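Local structure of phosphatidylglycerol lysyltransferase C-terminal domain-containing protein (Bacteroides thetaiotaomicron, 2HQY) at residues Asp13-Phe18 with Leu29-Leu34; Arg78-Asp83 with His89-Leu94; Gly205-Ile210 with Tyr251-Arg256. The protein is of unknown function but binds coenzyme A and is probably an acetyltransferase-like relative of the phosphatidylglycerol lysyltransferases. All coordinates share one frame; numbering follows the deposited sequence.

Contact 1: Asp13-Phe18 with Leu29-Leu34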
loop_
_atom_site.group_PDB
_atom_site.type_symbol
_atom_site.label_atom_id
_atom_site.label_comp_id
_atom_site.label_asym_id
_atom_site.label_seq_id
_atom_site.Cartn_x
_atom_site.Cartn_y
_atom_site.Cartn_z
ATOM N N ASP A 13 -2.409 19.423 0.619
ATOM C CA ASP A 13 -3.156 20.701 0.708
ATOM C C ASP A 13 -4.655 20.475 0.786
ATOM O O ASP A 13 -5.357 21.143 1.560
ATOM C CB ASP A 13 -2.825 21.627 -0.471
ATOM C CG ASP A 13 -1.395 22.187 -0.421
ATOM O OD1 ASP A 13 -0.683 22.033 0.600
ATOM O OD2 ASP A 13 -0.968 22.799 -1.428
ATOM N N THR A 14 -5.153 19.542 -0.025
ATOM C CA THR A 14 -6.583 19.240 -0.083
ATOM C C THR A 14 -7.115 18.724 1.264
ATOM O O THR A 14 -8.162 19.216 1.766
ATOM C CB THR A 14 -6.888 18.198 -1.203
ATOM O OG1 THR A 14 -6.603 18.772 -2.485
ATOM C CG2 THR A 14 -8.371 17.730 -1.168
ATOM N N ILE A 15 -6.399 17.752 1.834
ATOM C CA ILE A 15 -6.770 17.126 3.104
ATOM C C ILE A 15 -6.673 18.113 4.279
ATOM O O ILE A 15 -7.643 18.304 5.017
ATOM C CB ILE A 15 -5.895 15.864 3.423
ATOM C CG1 ILE A 15 -5.897 14.850 2.262
ATOM C CG2 ILE A 15 -6.331 15.223 4.736
ATOM C CD1 ILE A 15 -7.270 14.389 1.775
ATOM N N THR A 16 -5.506 18.734 4.430
ATOM C CA THR A 16 -5.228 19.606 5.582
ATOM C C THR A 16 -6.084 20.865 5.574
ATOM O O THR A 16 -6.302 21.471 6.629
ATOM C CB THR A 16 -3.715 19.923 5.745
ATOM O OG1 THR A 16 -3.257 20.656 4.607
ATOM C CG2 THR A 16 -2.911 18.607 5.902
ATOM N N ALA A 17 -6.613 21.237 4.406
ATOM C CA ALA A 17 -7.547 22.366 4.348
ATOM C C ALA A 17 -8.797 22.066 5.176
ATOM O O ALA A 17 -9.393 22.971 5.780
ATOM C CB ALA A 17 -7.922 22.680 2.920
ATOM N N PHE A 18 -9.199 20.798 5.171
ATOM C CA PHE A 18 -10.328 20.335 5.966
ATOM C C PHE A 18 -9.933 20.052 7.417
ATOM O O PHE A 18 -10.664 20.410 8.337
ATOM C CB PHE A 18 -10.938 19.052 5.352
ATOM C CG PHE A 18 -11.837 19.291 4.173
ATOM C CD1 PHE A 18 -13.207 19.486 4.354
ATOM C CD2 PHE A 18 -11.325 19.283 2.876
ATOM C CE1 PHE A 18 -14.055 19.733 3.263
ATOM C CE2 PHE A 18 -12.163 19.516 1.775
ATOM C CZ PHE A 18 -13.535 19.739 1.967
ATOM N N LEU A 29 -6.317 11.224 11.745
ATOM C CA LEU A 29 -6.504 12.310 10.776
ATOM C C LEU A 29 -5.217 13.074 10.423
ATOM O O LEU A 29 -5.245 14.023 9.607
ATOM C CB LEU A 29 -7.596 13.286 11.261
ATOM C CG LEU A 29 -9.017 12.720 11.141
ATOM C CD1 LEU A 29 -9.974 13.713 11.757
ATOM C CD2 LEU A 29 -9.397 12.443 9.709
ATOM N N SER A 30 -4.100 12.682 11.029
ATOM C CA SER A 30 -2.802 13.186 10.570
ATOM C C SER A 30 -2.567 12.766 9.117
ATOM O O SER A 30 -2.771 11.594 8.748
ATOM C CB SER A 30 -1.675 12.637 11.418
ATOM O OG SER A 30 -0.480 12.733 10.675
ATOM N N PHE A 31 -2.158 13.720 8.304
ATOM C CA PHE A 31 -1.864 13.443 6.908
ATOM C C PHE A 31 -0.788 12.366 6.765
ATOM O O PHE A 31 -0.915 11.487 5.912
ATOM C CB PHE A 31 -1.463 14.711 6.147
ATOM C CG PHE A 31 -1.199 14.460 4.696
ATOM C CD1 PHE A 31 -2.250 14.061 3.845
ATOM C CD2 PHE A 31 0.078 14.596 4.170
ATOM C CE1 PHE A 31 -2.026 13.816 2.491
ATOM C CE2 PHE A 31 0.323 14.364 2.777
ATOM C CZ PHE A 31 -0.720 13.966 1.952
ATOM N N SER A 32 0.267 12.420 7.597
ATOM C CA SER A 32 1.302 11.413 7.571
ATOM C C SER A 32 0.734 10.025 7.899
ATOM O O SER A 32 1.085 9.035 7.228
ATOM C CB SER A 32 2.429 11.716 8.589
ATOM O OG SER A 32 3.452 10.736 8.436
ATOM N N ASN A 33 -0.110 9.947 8.923
ATOM C CA ASN A 33 -0.689 8.639 9.299
ATOM C C ASN A 33 -1.582 8.097 8.174
ATOM O O ASN A 33 -1.518 6.909 7.841
ATOM C CB ASN A 33 -1.464 8.752 10.602
ATOM C CG ASN A 33 -0.567 8.691 11.817
ATOM O OD1 ASN A 33 0.614 8.269 11.738
ATOM N ND2 ASN A 33 -1.138 9.050 12.970
ATOM N N LEU A 34 -2.348 8.978 7.539
ATOM C CA LEU A 34 -3.221 8.569 6.437
ATOM C C LEU A 34 -2.409 7.974 5.275
ATOM O O LEU A 34 -2.765 6.912 4.757
ATOM C CB LEU A 34 -4.066 9.754 5.944
ATOM C CG LEU A 34 -5.182 10.150 6.923
ATOM C CD1 LEU A 34 -5.646 11.576 6.639
ATOM C CD2 LEU A 34 -6.371 9.188 6.852
#

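Contact 2: Arg78-Asp83 with His89-Leu94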
loop_
_atom_site.group_PDB
_atom_site.type_symbol
_atom_site.label_atom_id
_atom_site.label_comp_id
_atom_site.label_asym_id
_atom_site.label_seq_id
_atom_site.Cartn_x
_atom_site.Cartn_y
_atom_site.Cartn_z
ATOM N N ARG A 78 -26.089 9.416 3.836
ATOM C CA ARG A 78 -26.868 8.704 2.822
ATOM C C ARG A 78 -25.998 8.259 1.636
ATOM O O ARG A 78 -26.109 7.122 1.179
ATOM C CB ARG A 78 -28.060 9.570 2.353
ATOM C CG ARG A 78 -28.936 8.919 1.283
ATOM C CD ARG A 78 -30.287 9.659 1.125
ATOM N N LYS A 79 -25.155 9.157 1.136
ATOM C CA LYS A 79 -24.252 8.821 0.041
ATOM C C LYS A 79 -23.246 7.714 0.422
ATOM O O LYS A 79 -22.949 6.813 -0.392
ATOM C CB LYS A 79 -23.548 10.080 -0.478
ATOM C CG LYS A 79 -24.181 10.628 -1.751
ATOM C CD LYS A 79 -23.572 11.961 -2.167
ATOM C CE LYS A 79 -24.601 13.078 -2.053
ATOM N NZ LYS A 79 -24.419 14.106 -3.126
ATOM N N LEU A 80 -22.733 7.772 1.651
ATOM C CA LEU A 80 -21.778 6.754 2.133
ATOM C C LEU A 80 -22.453 5.387 2.332
ATOM O O LEU A 80 -21.874 4.348 2.004
ATOM C CB LEU A 80 -21.092 7.199 3.430
ATOM C CG LEU A 80 -20.201 8.446 3.350
ATOM C CD1 LEU A 80 -19.768 8.869 4.734
ATOM C CD2 LEU A 80 -18.969 8.199 2.435
ATOM N N ILE A 81 -23.694 5.396 2.825
ATOM C CA ILE A 81 -24.455 4.144 2.974
ATOM C C ILE A 81 -24.674 3.484 1.614
ATOM O O ILE A 81 -24.559 2.255 1.471
ATOM C CB ILE A 81 -25.803 4.379 3.734
ATOM C CG1 ILE A 81 -25.503 4.787 5.177
ATOM C CG2 ILE A 81 -26.685 3.108 3.696
ATOM C CD1 ILE A 81 -26.650 5.548 5.884
ATOM N N GLU A 82 -24.982 4.304 0.608
ATOM C CA GLU A 82 -25.177 3.811 -0.749
ATOM C C GLU A 82 -23.884 3.234 -1.295
ATOM O O GLU A 82 -23.892 2.238 -2.013
ATOM C CB GLU A 82 -25.689 4.928 -1.674
ATOM C CG GLU A 82 -27.176 5.205 -1.510
ATOM C CD GLU A 82 -27.610 6.597 -1.987
ATOM O OE1 GLU A 82 -28.837 6.857 -1.982
ATOM O OE2 GLU A 82 -26.748 7.430 -2.348
ATOM N N ASP A 83 -22.765 3.851 -0.930
ATOM C CA ASP A 83 -21.467 3.334 -1.340
ATOM C C ASP A 83 -21.234 1.960 -0.722
ATOM O O ASP A 83 -20.819 1.030 -1.424
ATOM C CB ASP A 83 -20.349 4.302 -0.965
ATOM C CG ASP A 83 -19.060 3.980 -1.672
ATOM O OD1 ASP A 83 -18.997 4.178 -2.901
ATOM O OD2 ASP A 83 -18.120 3.498 -1.012
ATOM N N HIS A 89 -21.486 -4.452 1.645
ATOM C CA HIS A 89 -21.088 -4.506 3.044
ATOM C C HIS A 89 -22.011 -3.598 3.848
ATOM O O HIS A 89 -22.545 -2.602 3.315
ATOM C CB HIS A 89 -19.620 -4.065 3.219
ATOM C CG HIS A 89 -18.623 -5.112 2.836
ATOM N ND1 HIS A 89 -17.857 -5.786 3.765
ATOM C CD2 HIS A 89 -18.262 -5.598 1.626
ATOM C CE1 HIS A 89 -17.078 -6.654 3.142
ATOM N NE2 HIS A 89 -17.316 -6.569 1.846
ATOM N N ASN A 90 -22.224 -3.941 5.114
ATOM C CA ASN A 90 -22.922 -3.025 5.994
ATOM C C ASN A 90 -22.107 -1.733 6.090
ATOM O O ASN A 90 -20.900 -1.723 5.813
ATOM C CB ASN A 90 -23.143 -3.636 7.380
ATOM C CG ASN A 90 -24.128 -2.832 8.215
ATOM O OD1 ASN A 90 -25.112 -2.307 7.692
ATOM N ND2 ASN A 90 -23.861 -2.721 9.511
ATOM N N PHE A 91 -22.777 -0.643 6.441
ATOM C CA PHE A 91 -22.088 0.632 6.644
ATOM C C PHE A 91 -21.605 0.727 8.096
ATOM O O PHE A 91 -22.406 0.600 9.046
ATOM C CB PHE A 91 -23.001 1.811 6.291
ATOM C CG PHE A 91 -22.386 3.156 6.549
ATOM C CD1 PHE A 91 -21.329 3.621 5.762
ATOM C CD2 PHE A 91 -22.862 3.971 7.578
ATOM C CE1 PHE A 91 -20.759 4.880 6.002
ATOM C CE2 PHE A 91 -22.314 5.235 7.833
ATOM C CZ PHE A 91 -21.257 5.707 7.043
ATOM N N CYS A 92 -20.296 0.941 8.254
ATOM C CA CYS A 92 -19.673 1.141 9.558
ATOM C C CYS A 92 -18.712 2.304 9.445
ATOM O O CYS A 92 -17.941 2.397 8.459
ATOM C CB CYS A 92 -18.893 -0.095 10.008
ATOM S SG CYS A 92 -19.929 -1.512 10.428
ATOM N N MET A 93 -18.755 3.166 10.457
ATOM C CA MET A 93 -17.858 4.324 10.545
ATOM C C MET A 93 -16.950 4.175 11.727
ATOM O O MET A 93 -17.363 3.640 12.773
ATOM C CB MET A 93 -18.643 5.622 10.738
ATOM C CG MET A 93 -19.005 6.364 9.498
ATOM S SD MET A 93 -19.932 7.879 9.895
ATOM C CE MET A 93 -21.239 7.303 10.972
ATOM N N LEU A 94 -15.719 4.672 11.556
ATOM C CA LEU A 94 -14.680 4.676 12.593
ATOM C C LEU A 94 -14.375 6.098 13.074
ATOM O O LEU A 94 -14.797 7.091 12.441
ATOM C CB LEU A 94 -13.411 4.038 12.061
ATOM C CG LEU A 94 -13.460 2.577 11.649
ATOM C CD1 LEU A 94 -12.086 2.149 11.155
ATOM C CD2 LEU A 94 -13.919 1.668 12.781
#

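Contact 3: Gly205-Ile210 with Tyr251-Arg256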
loop_
_atom_site.group_PDB
_atom_site.type_symbol
_atom_site.label_atom_id
_atom_site.label_comp_id
_atom_site.label_asym_id
_atom_site.label_seq_id
_atom_site.Cartn_x
_atom_site.Cartn_y
_atom_site.Cartn_z
ATOM N N GLY A 205 5.200 16.686 5.382
ATOM C CA GLY A 205 5.114 17.805 6.333
ATOM C C GLY A 205 5.537 17.451 7.754
ATOM O O GLY A 205 5.191 18.163 8.722
ATOM N N LEU A 206 6.324 16.380 7.892
ATOM C CA LEU A 206 6.706 15.913 9.225
ATOM C C LEU A 206 7.856 16.730 9.798
ATOM O O LEU A 206 8.657 17.322 9.024
ATOM C CB LEU A 206 7.131 14.458 9.161
ATOM C CG LEU A 206 6.049 13.409 8.921
ATOM C CD1 LEU A 206 6.733 12.088 8.532
ATOM C CD2 LEU A 206 5.275 13.239 10.218
ATOM N N THR A 207 7.926 16.789 11.130
ATOM C CA THR A 207 9.119 17.290 11.802
ATOM C C THR A 207 9.554 16.241 12.785
ATOM O O THR A 207 8.719 15.418 13.221
ATOM C CB THR A 207 8.892 18.623 12.524
ATOM O OG1 THR A 207 7.720 18.511 13.321
ATOM C CG2 THR A 207 8.692 19.756 11.498
ATOM N N GLY A 208 10.838 16.239 13.149
ATOM C CA GLY A 208 11.272 15.205 14.076
ATOM C C GLY A 208 12.526 15.563 14.796
ATOM O O GLY A 208 13.118 16.617 14.551
ATOM N N GLY A 209 12.969 14.646 15.644
ATOM C CA GLY A 209 14.212 14.889 16.424
ATOM C C GLY A 209 14.964 13.578 16.595
ATOM O O GLY A 209 14.381 12.465 16.447
ATOM N N ILE A 210 16.252 13.707 16.892
ATOM C CA ILE A 210 17.170 12.590 17.058
ATOM C C ILE A 210 18.048 12.880 18.281
ATOM O O ILE A 210 18.471 14.016 18.495
ATOM C CB ILE A 210 18.088 12.454 15.806
ATOM C CG1 ILE A 210 17.264 12.097 14.567
ATOM C CG2 ILE A 210 19.123 11.381 16.028
ATOM C CD1 ILE A 210 18.060 12.332 13.234
ATOM N N TYR A 251 10.953 14.957 25.835
ATOM C CA TYR A 251 11.157 16.310 26.331
ATOM C C TYR A 251 11.766 17.257 25.284
ATOM O O TYR A 251 11.263 18.364 25.089
ATOM C CB TYR A 251 12.039 16.250 27.572
ATOM C CG TYR A 251 12.328 17.604 28.160
ATOM C CD1 TYR A 251 11.387 18.248 28.955
ATOM C CD2 TYR A 251 13.531 18.250 27.887
ATOM C CE1 TYR A 251 11.660 19.505 29.506
ATOM C CE2 TYR A 251 13.819 19.517 28.433
ATOM C CZ TYR A 251 12.872 20.133 29.221
ATOM O OH TYR A 251 13.171 21.389 29.747
ATOM N N GLU A 252 12.848 16.852 24.621
ATOM C CA GLU A 252 13.475 17.764 23.637
ATOM C C GLU A 252 12.518 18.073 22.492
ATOM O O GLU A 252 12.386 19.221 22.079
ATOM C CB GLU A 252 14.792 17.178 23.099
ATOM C CG GLU A 252 15.945 17.212 24.140
ATOM C CD GLU A 252 16.785 18.476 24.049
ATOM O OE1 GLU A 252 16.427 19.394 23.265
ATOM O OE2 GLU A 252 17.800 18.555 24.786
ATOM N N PHE A 253 11.845 17.045 21.966
ATOM C CA PHE A 253 10.987 17.281 20.820
ATOM C C PHE A 253 9.735 18.085 21.221
ATOM O O PHE A 253 9.296 18.926 20.440
ATOM C CB PHE A 253 10.640 15.958 20.121
ATOM C CG PHE A 253 9.825 16.135 18.849
ATOM C CD1 PHE A 253 10.308 16.911 17.797
ATOM C CD2 PHE A 253 8.588 15.521 18.721
ATOM C CE1 PHE A 253 9.573 17.066 16.618
ATOM C CE2 PHE A 253 7.828 15.668 17.550
ATOM C CZ PHE A 253 8.335 16.439 16.494
ATOM N N ALA A 254 9.209 17.868 22.434
ATOM C CA ALA A 254 8.026 18.634 22.906
ATOM C C ALA A 254 8.355 20.135 22.852
ATOM O O ALA A 254 7.532 20.965 22.449
ATOM C CB ALA A 254 7.609 18.191 24.322
ATOM N N ASN A 255 9.591 20.460 23.211
ATOM C CA ASN A 255 10.041 21.851 23.172
ATOM C C ASN A 255 10.178 22.474 21.788
ATOM O O ASN A 255 10.237 23.716 21.653
ATOM C CB ASN A 255 11.297 22.013 24.027
ATOM C CG ASN A 255 10.938 22.176 25.501
ATOM O OD1 ASN A 255 10.509 23.264 25.939
ATOM N ND2 ASN A 255 11.070 21.105 26.260
ATOM N N ARG A 256 10.243 21.617 20.770
ATOM C CA ARG A 256 10.318 22.053 19.365
ATOM C C ARG A 256 8.930 22.186 18.713
ATOM O O ARG A 256 8.779 22.831 17.671
ATOM C CB ARG A 256 11.184 21.080 18.560
ATOM C CG ARG A 256 12.628 20.928 19.076
ATOM C CD ARG A 256 13.380 22.281 19.140
ATOM N NE ARG A 256 14.791 22.048 19.468
ATOM C CZ ARG A 256 15.817 22.065 18.618
ATOM N NH1 ARG A 256 15.653 22.390 17.330
ATOM N NH2 ARG A 256 17.035 21.805 19.099
#

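Contact 1: Asp13-Phe18 with Leu29-Leu34
I15 meets F31 and L34 at once, each through a different branch, in one of its two modelled conformers; for the other these contacts are less certain. Its CB lies 4.1 Å from CD1 of the F31 ring, and CG1 comes 4.0 Å from F31 CE1; the two side chains cross at about a right angle. CD1, the tip of this arm, points on away from the ring. The other branch, CG2, is anti to the backbone N and meets L34 instead, stopping 4.2 Å from its CD1. A beta-branched residue suits this place because a single CB can serve two neighbours. On the next residue, the methyl CG2 of T16 rests 4.2 Å from CB of F31, while its hydroxyl OG1 is spent on the carbonyl O of R12, leaving the methyl for packing. At the start of helix 31-36, S30 is the N-cap, its OG taking a weak bond from N33 N. L52, F54 and F45 also touch I15, and F54 touches L34. Helix 12-19 and the capped helix 31-36 thus meet through aliphatic and aromatic side chains over strands 44-48 and 51-58, ordinary alpha/beta packing away from the coenzyme A site.

Contact 2: Arg78-Asp83 with His89-Leu94
F91 lays one face of its ring against I81, whose CG1 stands 4.0 Å from the ring centroid and 28° off the normal, a CH-pi contact. The two side chains cross at about a right angle, and the nearest ring atom to that methylene is CD2, 3.7 Å from I81 CG1. The phenyl group reaches the helix because its CG is anti to the backbone N (chi1 177°), which extends the side chain away from its own backbone, toward helix 73-87. Further out along the ring, CE1 comes within 3.5 Å of L80 CB, and CZ lies 4.2 Å from CD1 of the same leucine. The ring thus meets two successive helix residues, near its root by I81 and near its far end by L80. Strand 61-69, helix 73-87 and strand 92-96 form a beta-alpha-beta unit whose two strands pair in parallel, and F91 sits where the chain returns from the helix to the second strand. Leucine and isoleucine suit this helix face, since both present aliphatic carbon to the aromatic group. An alanine in place of F91 would remove the whole ring, and the inner sides of L80 and I81 would probably lose their main packing partner from the returning chain, leaving a gap under the helix. Beyond the pair, F91 also meets the ring of Y64 with the planes at about 40° and touches F112, while L80 packs on Y64 and P67 of strand 61-69. Just after the phenylalanine, C92 forms a disulfide with C294, a covalent tie between strand 92-96 and its antiparallel neighbour 286-295. Two residues before F91, H89 gives the region a link to the second subunit, its NE2 hydrogen-bonded to Q166 of that neighbouring chain.

Contact 3: Gly205-Ile210 with Tyr251-Arg256
F253 reaches from its helix to the backbone of three successive strand residues. At the far end of the ring, CZ lies 3.4 Å from the carbonyl O of T207 and 3.8 Å from that residue's OG1; threonine, exposed here, can hold a hydroxyl beside the ring. CE1 follows, 3.6 Å from G208 CA, and CD1 comes 4.1 Å from G209 N. The ring therefore runs along the strand, its approach to the main chain oblique. Glycine suits G209: a CB there would point toward the helix, about 3.9 Å from F253 CD1, and a larger side chain would probably crowd the ring. The phenylalanine is extended by placing CG anti to its backbone N (chi1 -176°), which directs the ring across to the strand. In the next shell, T221 and Y157 of the flanking strands also touch the ring. Two residues earlier, the carbonyl O of Y251 accepts from N and ND2 of N255, one turn on, which arrive from opposite faces of its plane. Backbone hydrogen bonds join T207 and G209 with strand 216-227, and G208 and I210 with I160 and T158. Helix 245-256, which carries the coenzyme A-binding Y246 in its first turn, packs on these strands, consistent with the GNAT-like fold of the clan; the short segments run roughly antiparallel, 148°, with axes 8.4 Å apart.

The three contacts follow one another along the chain, each closing before the next opens. Contacts 1 and 2 have centres 21 Å apart and do not touch, their nearest atoms being about 8 Å apart. Contact 3 lies 19 Å from contact 1 between centres and does touch it, S32 OG packing 3.5 Å from L206 CD1, so that helix 31-36 meets the chain just before strand 207-213. Contacts 2 and 3 are 38 Å apart between centres, on opposite sides of the chain's centre. Contact 1 lies between the other two in distance, touching only contact 3; contact 2 is in the part of the fold remote from the coenzyme A site, and contact 3 is in the part that holds Y246.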